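Local coordinates for protein cystalysin (Treponema denticola, PDB 1C7N) that binds pyridoxal-5'-phosphate and belongs to the class I and II aminotransferase family of PLP-dependent enzymes, at residues Asp81-Asp86 / His216-Ser221; Arg107-Pro112 / Arg258-Lys263; Ile117-Val122 / Cys140-Lys145; Arg304-Phe309 / Ile317-Ile322. All coordinates share one frame; numbering follows the deposited sequence.

Overall arrangement
Contacts 1, 2 and 3 gather around the seven-stranded mixed sheet that forms the core of the large domain in this PLP enzyme fold. Contact 1 joins the end of helix 69-83 to the loop after strand 199-203; contact 2 pairs helices 98-109 and 255-267; contact 3 lies where strands 115-118 and 136-139 end. Their centres are about 24 to 26 Å apart. Along the chain contacts 1 and 2 interlock, and contact 3 is nested inside both. Contact 4 follows in series, about 42 Å from contact 2 between centres and across the chain's centre from it. Contacts 1 to 3 each place a side chain about 11 Å from pyridoxal-5'-phosphate, whereas contact 4 joins helix 289-313 to the loop entering the three-stranded sheet.

Contact 1: residues Asp81-Asp86 / His216-Ser221; sequences DRHQWD and HTVFQS
Apolar contact centres on V218 and W85. V218 CG1, anti to its backbone N (chi1 172°), sits over the middle of one indole face in a CH-pi contact, 3.5 Å from the centroid of the W85 six-membered ring. The other methyl, V218 CG2, lies 3.7 Å from H83 CB, so one valine spans both aromatic residues. At the indole edge Q220 CD approaches W85 CZ2 to 3.3 Å. S221 CB touches W85 CD1.

The two imidazoles, H83 and H216, meet obliquely with planes at 83°. Each uses its NE2 elsewhere, H83 on F207 O and H216 on S172 O.

Polar links across the contact run through water. One molecule donates to H83 O (2.7 Å) and accepts from V218 N (3.0 Å). A second accepts from W85 NE1 (3.0 Å) and from Q220 NE2, and donates to Q220 O, while Q220 OE1 bonds T232. Within 216-221, V218 O takes both S221 N and S221 OG, which closes the turn 218-221.

With no direct hydrogen bond between the segments, the helix end and the loop are joined by a methyl-on-indole contact and two bridging waters that satisfy backbone groups and the indole N-H.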
# COMPACT_ATOMS: atom_id res chain seq x y z
N ASP A 81 17.02 -9.32 -19.55
CA ASP A 81 16.50 -10.18 -20.61
C ASP A 81 15.43 -9.53 -21.49
O ASP A 81 15.44 -9.70 -22.71
CB ASP A 81 15.93 -11.46 -20.01
CG ASP A 81 16.93 -12.21 -19.14
OD1 ASP A 81 18.15 -11.95 -19.26
OD2 ASP A 81 16.51 -13.08 -18.35
N ARG A 82 14.52 -8.79 -20.88
CA ARG A 82 13.43 -8.16 -21.61
C ARG A 82 13.70 -6.79 -22.21
O ARG A 82 13.09 -6.42 -23.21
CB ARG A 82 12.19 -8.08 -20.72
CG ARG A 82 11.51 -9.41 -20.48
CD ARG A 82 10.57 -9.74 -21.62
NE ARG A 82 10.02 -11.09 -21.51
CZ ARG A 82 8.92 -11.50 -22.12
NH1 ARG A 82 8.23 -10.66 -22.89
NH2 ARG A 82 8.50 -12.75 -21.97
N HIS A 83 14.61 -6.03 -21.60
CA HIS A 83 14.88 -4.69 -22.10
C HIS A 83 16.34 -4.28 -22.30
O HIS A 83 16.62 -3.09 -22.47
CB HIS A 83 14.18 -3.66 -21.20
CG HIS A 83 12.70 -3.84 -21.13
ND1 HIS A 83 12.08 -4.59 -20.15
CD2 HIS A 83 11.71 -3.39 -21.94
CE1 HIS A 83 10.77 -4.59 -20.36
NE2 HIS A 83 10.52 -3.87 -21.44
N GLN A 84 17.26 -5.23 -22.30
CA GLN A 84 18.69 -4.91 -22.49
C GLN A 84 19.05 -3.77 -21.54
O GLN A 84 19.81 -2.87 -21.90
CB GLN A 84 18.96 -4.43 -23.91
CG GLN A 84 18.40 -5.28 -25.02
CD GLN A 84 18.41 -4.56 -26.35
OE1 GLN A 84 17.84 -3.47 -26.50
NE2 GLN A 84 19.07 -5.16 -27.34
N TRP A 85 18.49 -3.82 -20.34
CA TRP A 85 18.71 -2.77 -19.36
C TRP A 85 19.47 -3.30 -18.16
O TRP A 85 19.00 -4.19 -17.45
CB TRP A 85 17.35 -2.22 -18.94
CG TRP A 85 17.40 -1.04 -18.03
CD1 TRP A 85 18.42 -0.15 -17.89
CD2 TRP A 85 16.34 -0.58 -17.19
NE1 TRP A 85 18.06 0.84 -17.00
CE2 TRP A 85 16.78 0.60 -16.56
CE3 TRP A 85 15.04 -1.05 -16.91
CZ2 TRP A 85 15.98 1.32 -15.67
CZ3 TRP A 85 14.25 -0.33 -16.02
CH2 TRP A 85 14.72 0.84 -15.41
N ASP A 86 20.66 -2.74 -17.94
CA ASP A 86 21.52 -3.16 -16.84
C ASP A 86 21.33 -2.30 -15.58
O ASP A 86 21.80 -1.16 -15.52
CB ASP A 86 22.99 -3.09 -17.29
CG ASP A 86 23.94 -3.73 -16.29
OD1 ASP A 86 25.16 -3.56 -16.46
OD2 ASP A 86 23.47 -4.41 -15.35
N HIS A 216 10.54 -1.31 -27.54
CA HIS A 216 10.61 -0.32 -26.48
C HIS A 216 12.06 -0.12 -26.05
O HIS A 216 12.84 -1.07 -25.97
CB HIS A 216 9.78 -0.76 -25.27
CG HIS A 216 9.84 0.20 -24.11
ND1 HIS A 216 10.85 0.18 -23.18
CD2 HIS A 216 9.03 1.23 -23.77
CE1 HIS A 216 10.67 1.16 -22.31
NE2 HIS A 216 9.57 1.81 -22.65
N THR A 217 12.41 1.13 -25.78
CA THR A 217 13.75 1.48 -25.32
C THR A 217 13.62 2.14 -23.96
O THR A 217 13.00 3.20 -23.84
CB THR A 217 14.42 2.48 -26.28
OG1 THR A 217 14.57 1.88 -27.58
CG2 THR A 217 15.80 2.88 -25.74
N VAL A 218 14.18 1.52 -22.93
CA VAL A 218 14.14 2.10 -21.60
C VAL A 218 14.92 3.40 -21.72
O VAL A 218 16.12 3.40 -22.03
CB VAL A 218 14.79 1.18 -20.54
CG1 VAL A 218 14.91 1.91 -19.22
CG2 VAL A 218 13.96 -0.08 -20.38
N PHE A 219 14.24 4.52 -21.48
CA PHE A 219 14.85 5.83 -21.60
C PHE A 219 16.22 6.01 -20.95
O PHE A 219 17.17 6.43 -21.62
CB PHE A 219 13.88 6.89 -21.08
CG PHE A 219 13.98 8.22 -21.80
CD1 PHE A 219 12.96 9.15 -21.67
CD2 PHE A 219 15.08 8.52 -22.59
CE1 PHE A 219 13.03 10.38 -22.34
CE2 PHE A 219 15.16 9.75 -23.26
CZ PHE A 219 14.13 10.68 -23.13
N GLN A 220 16.34 5.69 -19.66
CA GLN A 220 17.61 5.87 -18.97
C GLN A 220 18.70 4.87 -19.35
O GLN A 220 19.82 4.94 -18.85
CB GLN A 220 17.41 5.84 -17.45
CG GLN A 220 17.04 4.48 -16.89
CD GLN A 220 17.08 4.47 -15.37
OE1 GLN A 220 16.18 4.99 -14.71
NE2 GLN A 220 18.14 3.90 -14.82
N SER A 221 18.38 3.95 -20.26
CA SER A 221 19.36 2.95 -20.68
C SER A 221 20.23 3.44 -21.84
O SER A 221 21.20 2.79 -22.21
CB SER A 221 18.65 1.67 -21.12
OG SER A 221 18.05 1.83 -22.39
O HOH W 1 15.59 -0.96 -23.71
O HOH W 2 20.09 3.10 -16.80

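Contact 2: residues Arg107-Pro112 / Arg258-Lys263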
# COMPACT_ATOMS: atom_id res chain seq x y z
N ARG A 107 6.27 15.66 -4.79
CA ARG A 107 6.38 16.09 -3.41
C ARG A 107 7.82 16.37 -2.98
O ARG A 107 8.11 17.41 -2.40
CB ARG A 107 5.76 15.02 -2.50
CG ARG A 107 5.82 15.32 -1.01
CD ARG A 107 5.00 14.31 -0.21
NE ARG A 107 3.64 14.18 -0.74
CZ ARG A 107 3.20 13.16 -1.47
NH1 ARG A 107 4.01 12.15 -1.76
NH2 ARG A 107 1.96 13.16 -1.92
N GLU A 108 8.71 15.43 -3.28
CA GLU A 108 10.11 15.54 -2.89
C GLU A 108 11.04 16.41 -3.72
O GLU A 108 11.84 17.16 -3.17
CB GLU A 108 10.70 14.13 -2.78
CG GLU A 108 12.18 14.07 -2.39
CD GLU A 108 12.47 14.81 -1.09
OE1 GLU A 108 11.64 14.74 -0.16
OE2 GLU A 108 13.54 15.45 -1.00
N PHE A 109 10.94 16.34 -5.05
CA PHE A 109 11.85 17.11 -5.88
C PHE A 109 11.38 18.45 -6.45
O PHE A 109 12.05 19.02 -7.31
CB PHE A 109 12.40 16.21 -6.99
CG PHE A 109 13.06 14.97 -6.47
CD1 PHE A 109 12.33 13.80 -6.25
CD2 PHE A 109 14.41 14.98 -6.13
CE1 PHE A 109 12.92 12.67 -5.69
CE2 PHE A 109 15.02 13.85 -5.56
CZ PHE A 109 14.27 12.70 -5.35
N THR A 110 10.25 18.94 -5.98
CA THR A 110 9.73 20.23 -6.41
C THR A 110 9.05 20.89 -5.22
O THR A 110 8.80 20.25 -4.21
CB THR A 110 8.70 20.12 -7.56
OG1 THR A 110 7.52 19.47 -7.10
CG2 THR A 110 9.28 19.36 -8.74
N LYS A 111 8.75 22.18 -5.36
CA LYS A 111 8.09 22.93 -4.30
C LYS A 111 6.87 23.61 -4.92
O LYS A 111 6.80 23.76 -6.13
CB LYS A 111 9.04 23.98 -3.73
CG LYS A 111 9.57 24.96 -4.78
CD LYS A 111 10.41 26.06 -4.15
CE LYS A 111 11.04 26.97 -5.20
NZ LYS A 111 10.03 27.65 -6.06
N PRO A 112 5.90 24.01 -4.09
CA PRO A 112 4.72 24.67 -4.66
C PRO A 112 5.16 25.80 -5.58
O PRO A 112 6.11 26.53 -5.27
CB PRO A 112 3.98 25.16 -3.42
CG PRO A 112 4.27 24.09 -2.42
CD PRO A 112 5.76 23.85 -2.63
N ARG A 258 17.78 8.60 -4.93
CA ARG A 258 17.14 7.41 -4.40
C ARG A 258 16.80 7.57 -2.92
O ARG A 258 15.69 7.28 -2.49
CB ARG A 258 18.04 6.18 -4.59
CG ARG A 258 17.39 4.86 -4.19
CD ARG A 258 18.19 3.66 -4.70
NE ARG A 258 19.52 3.57 -4.11
CZ ARG A 258 20.66 3.61 -4.80
NH1 ARG A 258 20.64 3.74 -6.12
NH2 ARG A 258 21.82 3.50 -4.17
N GLU A 259 17.77 8.05 -2.15
CA GLU A 259 17.57 8.24 -0.72
C GLU A 259 16.57 9.34 -0.40
O GLU A 259 15.93 9.30 0.65
CB GLU A 259 18.92 8.50 -0.03
CG GLU A 259 19.76 7.23 0.10
CD GLU A 259 21.21 7.49 0.49
OE1 GLU A 259 21.45 8.28 1.43
OE2 GLU A 259 22.10 6.89 -0.14
N ARG A 260 16.42 10.31 -1.29
CA ARG A 260 15.46 11.39 -1.07
C ARG A 260 14.05 10.89 -1.37
O ARG A 260 13.08 11.25 -0.69
CB ARG A 260 15.76 12.60 -1.96
CG ARG A 260 16.97 13.44 -1.53
CD ARG A 260 16.63 14.92 -1.52
NE ARG A 260 16.36 15.47 -2.84
CZ ARG A 260 15.69 16.60 -3.06
NH1 ARG A 260 15.23 17.30 -2.04
NH2 ARG A 260 15.49 17.04 -4.29
N PHE A 261 13.94 10.07 -2.41
CA PHE A 261 12.65 9.50 -2.81
C PHE A 261 12.17 8.58 -1.69
O PHE A 261 10.99 8.57 -1.34
CB PHE A 261 12.83 8.69 -4.10
CG PHE A 261 11.56 8.07 -4.61
CD1 PHE A 261 10.70 8.79 -5.43
CD2 PHE A 261 11.23 6.77 -4.27
CE1 PHE A 261 9.53 8.21 -5.91
CE2 PHE A 261 10.05 6.18 -4.74
CZ PHE A 261 9.20 6.91 -5.56
N THR A 262 13.10 7.81 -1.14
CA THR A 262 12.80 6.87 -0.07
C THR A 262 12.37 7.56 1.23
O THR A 262 11.43 7.12 1.89
CB THR A 262 14.01 5.99 0.22
OG1 THR A 262 14.34 5.25 -0.96
CG2 THR A 262 13.73 5.03 1.36
N LYS A 263 13.06 8.63 1.59
CA LYS A 263 12.73 9.38 2.80
C LYS A 263 11.31 9.92 2.65
O LYS A 263 10.48 9.78 3.56
CB LYS A 263 13.69 10.55 3.01
CG LYS A 263 13.68 11.56 1.86
CD LYS A 263 14.52 12.81 2.12
CE LYS A 263 13.80 13.81 3.00
NZ LYS A 263 14.51 15.12 3.05
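E108 and R260 meet with their flat groups perpendicular: the carboxylate and guanidinium planes stand 90° apart, and OE2 comes in over one guanidinium face. From there E108 OE2 forms a salt bridge to R260 NH1 at 2.7 Å, and it also lies 3.2 Å from R260 CD, so the oxygen rests on the folded arginine as well as on its charged end. The R260 chain is bent at chi2 and chi3, with CD and NE both close to E108 OE2. E108 is itself bent at chi2 (55°), and its CG lies 3.4 Å from R260 O, close against the backbone of helix 255-267.

The F109 ring is also turned at 90° to the guanidinium, and R260 passes it obliquely: R260 NH2 comes to 3.0 Å from F109 CD2, and NE to 3.4 Å from F109 CE2. Further round the same ring, F109 CZ reaches R260 CB at 3.7 Å, while CE1 approaches F261 CB. F261 itself turns from this contact onto strand 92-95, touching I93 and T95, and F109 also packs on M199 and W201 of strand 199-203. The two helices therefore meet beside the central sheet, with F261 O additionally bound by N104 of helix 98-109.

The chemistry is that of a surface ion pair beside a phenylalanine ring that stands perpendicular to the guanidinium: R260 is exposed, its charge is matched by E108, and the salt bridge would tend to keep that carboxylate ionised.

Contact 3: residues Ile117-Val122 / Cys140-Lys145; sequences IIITPV and CELLEK
I119 and L142 form the tight part of the contact: I119 CG2 stands 3.2 Å from L142 CD2 and nearly as close to CG, shorter than usual carbon contact, where the two side chains cross at about a right angle. I151 lies against both of them. Two backbone hydrogen bonds join the segments here. C140 N donates to I118 O at 3.0 Å, and L142 N to T120 O at 2.7 Å, both nearly along the C=O axis. Between these bonds the pairing is incomplete: T120 N stays 3.7 Å from C140 O and has no partner in the model, although it is buried, while I119 CA makes a CA-H...O contact to that carbonyl. I117 CG2 packs more loosely on C140 CB at 4.3 Å, and both residues touch L156 and L159 of helix 153-160.

The partly exposed margin is E141. It points its CB away from 117-122 overall, although CB still touches that segment, and a bend at chi2 (77°) brings CD to T120. OE2 accepts from T120 OG1 at 2.5 Å, met from 42° above the carboxylate plane. The other oxygen, OE1, lies 3.4 Å from P121 CD. Beyond L142 the second segment departs as strand 143-145.

Strands 115-118 and 136-139 run parallel, joined through helix 125-131 in a beta-alpha-beta unit, and these bonds carry their pairing past the strand ends. P121 follows a cis peptide, and two residues on Y123 lines the pyridoxal-5'-phosphate pocket, in keeping with the PLP-dependent aminotransferase fold.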
# COMPACT_ATOMS: atom_id res chain seq x y z
N ILE A 117 6.81 19.46 -16.48
CA ILE A 117 6.43 19.28 -17.87
C ILE A 117 5.90 17.89 -18.19
O ILE A 117 6.52 16.87 -17.85
CB ILE A 117 7.62 19.58 -18.80
CG1 ILE A 117 8.03 21.05 -18.65
CG2 ILE A 117 7.26 19.27 -20.25
CD1 ILE A 117 9.34 21.39 -19.32
N ILE A 118 4.75 17.86 -18.86
CA ILE A 118 4.11 16.63 -19.29
C ILE A 118 3.72 16.78 -20.76
O ILE A 118 3.41 17.89 -21.22
CB ILE A 118 2.84 16.31 -18.48
CG1 ILE A 118 1.86 17.49 -18.57
CG2 ILE A 118 3.20 15.98 -17.03
CD1 ILE A 118 0.47 17.16 -18.08
N ILE A 119 3.74 15.68 -21.49
CA ILE A 119 3.38 15.67 -22.90
C ILE A 119 1.92 15.20 -22.98
O ILE A 119 1.60 14.07 -22.60
CB ILE A 119 4.33 14.75 -23.68
CG1 ILE A 119 5.76 15.30 -23.57
CG2 ILE A 119 3.91 14.65 -25.13
CD1 ILE A 119 6.82 14.47 -24.26
N THR A 120 1.06 16.09 -23.46
CA THR A 120 -0.38 15.84 -23.54
C THR A 120 -0.96 15.66 -24.94
O THR A 120 -0.35 16.07 -25.93
CB THR A 120 -1.13 16.99 -22.87
OG1 THR A 120 -0.88 18.20 -23.60
CG2 THR A 120 -0.65 17.18 -21.43
N PRO A 121 -2.15 15.05 -25.05
CA PRO A 121 -2.95 14.52 -23.94
C PRO A 121 -2.24 13.33 -23.31
O PRO A 121 -1.35 12.74 -23.92
CB PRO A 121 -4.26 14.13 -24.62
CG PRO A 121 -3.81 13.72 -25.99
CD PRO A 121 -2.85 14.83 -26.33
N VAL A 122 -2.64 12.95 -22.10
CA VAL A 122 -1.97 11.84 -21.43
C VAL A 122 -2.70 11.35 -20.18
O VAL A 122 -3.56 12.05 -19.63
CB VAL A 122 -0.53 12.27 -21.03
CG1 VAL A 122 -0.58 13.29 -19.92
CG2 VAL A 122 0.30 11.06 -20.64
N CYS A 140 3.13 20.32 -22.94
CA CYS A 140 3.86 20.32 -24.19
C CYS A 140 3.04 19.40 -25.10
O CYS A 140 3.40 18.24 -25.32
CB CYS A 140 5.27 19.77 -23.99
SG CYS A 140 6.36 20.02 -25.42
N GLU A 141 1.93 19.93 -25.59
CA GLU A 141 1.00 19.20 -26.44
C GLU A 141 1.63 18.42 -27.60
O GLU A 141 2.54 18.91 -28.29
CB GLU A 141 -0.06 20.16 -26.98
CG GLU A 141 -1.18 19.48 -27.76
CD GLU A 141 -2.20 18.81 -26.86
OE1 GLU A 141 -3.04 18.05 -27.39
OE2 GLU A 141 -2.17 19.04 -25.63
N LEU A 142 1.14 17.21 -27.81
CA LEU A 142 1.61 16.35 -28.88
C LEU A 142 1.10 16.88 -30.22
O LEU A 142 0.01 17.46 -30.29
CB LEU A 142 1.11 14.92 -28.69
CG LEU A 142 1.75 14.04 -27.62
CD1 LEU A 142 0.85 12.85 -27.34
CD2 LEU A 142 3.13 13.59 -28.10
N LEU A 143 1.89 16.69 -31.26
CA LEU A 143 1.50 17.12 -32.60
C LEU A 143 0.79 15.92 -33.21
O LEU A 143 1.26 14.79 -33.07
CB LEU A 143 2.72 17.50 -33.42
CG LEU A 143 3.57 18.65 -32.88
CD1 LEU A 143 4.79 18.85 -33.78
CD2 LEU A 143 2.74 19.93 -32.83
N GLU A 144 -0.33 16.15 -33.87
CA GLU A 144 -1.06 15.05 -34.47
C GLU A 144 -1.35 15.26 -35.95
O GLU A 144 -1.80 16.33 -36.36
CB GLU A 144 -2.38 14.82 -33.72
CG GLU A 144 -3.21 13.66 -34.25
CD GLU A 144 -4.31 14.10 -35.21
OE1 GLU A 144 -4.67 13.31 -36.11
OE2 GLU A 144 -4.84 15.22 -35.05
N LYS A 145 -1.07 14.23 -36.74
CA LYS A 145 -1.31 14.26 -38.18
C LYS A 145 -1.90 12.93 -38.62
O LYS A 145 -1.23 11.89 -38.56
CB LYS A 145 -0.00 14.51 -38.94
CG LYS A 145 -0.20 14.80 -40.43
CD LYS A 145 -0.95 16.11 -40.63
CE LYS A 145 -1.08 16.47 -42.11
NZ LYS A 145 -1.95 15.53 -42.86

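Contact 4: residues Arg304-Phe309 / Ile317-Ile322; sequences RIVKDF and IKAPLI
The R304 guanidinium carries L321 CD1 on one face, 3.2 Å above its plane and displaced toward the rim, where NH1 is the nearest atom at 3.4 Å. R304 NE is engaged in a salt bridge with D300, one turn back on the same helix, which probably helps set the tilt of the plane. The chain is extended from CG to NE, and R304 CG also touches the other methyl, L321 CD2, at 3.9 Å. That same CD2 meets K307 CD at 3.6 Å, with the two side chains crossing at about a right angle. CD2 thus touches both the arginine and the lysine chains, whose charged ends are directed to D300 and E311, while CD1 lies on the guanidinium.

Here helix 289-313 is packed by the loop that follows it, the connection from this helix to strand 327-331 of the three-stranded antiparallel sheet, in the C-terminal part of this PLP-dependent aminotransferase fold.

Deeper in, V306 CG1, anti to its backbone N (chi1 178°), rests on A319 CB at 3.6 Å; V306 also reaches Q328 and I330 of that strand. A319 O lies 3.1 Å from K307 CB, its closest carbon across the contact. A water donates to K307 O at 2.8 Å and accepts from A319 N in a weak bond of 3.3 Å, bridging helix and loop where no direct hydrogen bond forms between the segments.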
# COMPACT_ATOMS: atom_id res chain seq x y z
N ARG A 304 -7.06 -4.96 -34.42
CA ARG A 304 -7.35 -5.12 -35.85
C ARG A 304 -8.85 -5.30 -36.04
O ARG A 304 -9.42 -4.84 -37.03
CB ARG A 304 -6.54 -6.29 -36.42
CG ARG A 304 -5.03 -5.99 -36.45
CD ARG A 304 -4.17 -7.21 -36.73
NE ARG A 304 -2.74 -6.89 -36.67
CZ ARG A 304 -2.09 -6.17 -37.58
NH1 ARG A 304 -2.73 -5.68 -38.63
NH2 ARG A 304 -0.79 -5.92 -37.43
N ILE A 305 -9.51 -5.94 -35.08
CA ILE A 305 -10.96 -6.13 -35.16
C ILE A 305 -11.64 -4.75 -35.13
O ILE A 305 -12.56 -4.48 -35.90
CB ILE A 305 -11.49 -6.98 -33.98
CG1 ILE A 305 -11.00 -8.43 -34.12
CG2 ILE A 305 -13.03 -6.94 -33.93
CD1 ILE A 305 -11.46 -9.34 -33.00
N VAL A 306 -11.16 -3.89 -34.24
CA VAL A 306 -11.71 -2.54 -34.10
C VAL A 306 -11.46 -1.73 -35.38
O VAL A 306 -12.38 -1.15 -35.94
CB VAL A 306 -11.06 -1.81 -32.89
CG1 VAL A 306 -11.60 -0.39 -32.77
CG2 VAL A 306 -11.34 -2.58 -31.60
N LYS A 307 -10.21 -1.70 -35.82
CA LYS A 307 -9.84 -0.98 -37.03
C LYS A 307 -10.73 -1.42 -38.19
O LYS A 307 -11.30 -0.59 -38.90
CB LYS A 307 -8.37 -1.23 -37.35
CG LYS A 307 -7.88 -0.63 -38.67
CD LYS A 307 -6.38 -0.85 -38.81
CE LYS A 307 -5.90 -0.66 -40.24
NZ LYS A 307 -6.22 0.68 -40.79
N ASP A 308 -10.84 -2.73 -38.37
CA ASP A 308 -11.66 -3.27 -39.45
C ASP A 308 -13.13 -2.91 -39.33
O ASP A 308 -13.79 -2.59 -40.32
CB ASP A 308 -11.51 -4.80 -39.50
CG ASP A 308 -12.40 -5.43 -40.55
OD1 ASP A 308 -13.51 -5.89 -40.19
OD2 ASP A 308 -12.00 -5.45 -41.73
N PHE A 309 -13.65 -2.95 -38.11
CA PHE A 309 -15.05 -2.63 -37.88
C PHE A 309 -15.44 -1.27 -38.43
O PHE A 309 -16.46 -1.13 -39.10
CB PHE A 309 -15.38 -2.66 -36.39
CG PHE A 309 -16.74 -2.13 -36.06
CD1 PHE A 309 -17.87 -2.90 -36.31
CD2 PHE A 309 -16.89 -0.84 -35.56
CE1 PHE A 309 -19.14 -2.39 -36.07
CE2 PHE A 309 -18.16 -0.32 -35.31
CZ PHE A 309 -19.28 -1.10 -35.56
N ILE A 317 -14.94 7.16 -38.95
CA ILE A 317 -14.36 7.01 -37.62
C ILE A 317 -13.08 6.21 -37.84
O ILE A 317 -13.09 5.19 -38.52
CB ILE A 317 -15.32 6.22 -36.71
CG1 ILE A 317 -16.67 6.94 -36.64
CG2 ILE A 317 -14.71 6.08 -35.31
CD1 ILE A 317 -17.72 6.21 -35.83
N LYS A 318 -11.97 6.68 -37.26
CA LYS A 318 -10.69 6.01 -37.44
C LYS A 318 -10.13 5.34 -36.18
O LYS A 318 -10.04 5.97 -35.13
CB LYS A 318 -9.65 7.01 -37.96
CG LYS A 318 -10.08 7.80 -39.20
CD LYS A 318 -10.30 6.89 -40.39
CE LYS A 318 -10.40 7.68 -41.68
NZ LYS A 318 -11.47 8.70 -41.64
N ALA A 319 -9.75 4.07 -36.30
CA ALA A 319 -9.17 3.32 -35.19
C ALA A 319 -7.85 2.74 -35.68
O ALA A 319 -7.77 1.57 -36.06
CB ALA A 319 -10.12 2.20 -34.75
N PRO A 320 -6.78 3.56 -35.70
CA PRO A 320 -5.45 3.13 -36.14
C PRO A 320 -4.84 2.11 -35.18
O PRO A 320 -5.13 2.11 -33.98
CB PRO A 320 -4.65 4.43 -36.16
CG PRO A 320 -5.70 5.50 -36.29
CD PRO A 320 -6.80 5.00 -35.40
N LEU A 321 -3.97 1.25 -35.71
CA LEU A 321 -3.31 0.27 -34.86
C LEU A 321 -2.39 1.04 -33.92
O LEU A 321 -1.94 2.14 -34.23
CB LEU A 321 -2.48 -0.71 -35.70
CG LEU A 321 -3.24 -1.51 -36.76
CD1 LEU A 321 -2.30 -2.55 -37.37
CD2 LEU A 321 -4.46 -2.19 -36.14
N ILE A 322 -2.11 0.47 -32.75
CA ILE A 322 -1.24 1.12 -31.78
C ILE A 322 0.10 0.39 -31.74
O ILE A 322 0.22 -0.72 -32.25
CB ILE A 322 -1.86 1.09 -30.38
CG1 ILE A 322 -2.21 -0.35 -30.00
CG2 ILE A 322 -3.11 1.99 -30.35
CD1 ILE A 322 -2.84 -0.49 -28.63
O HOH W 3 -10.61 2.17 -38.89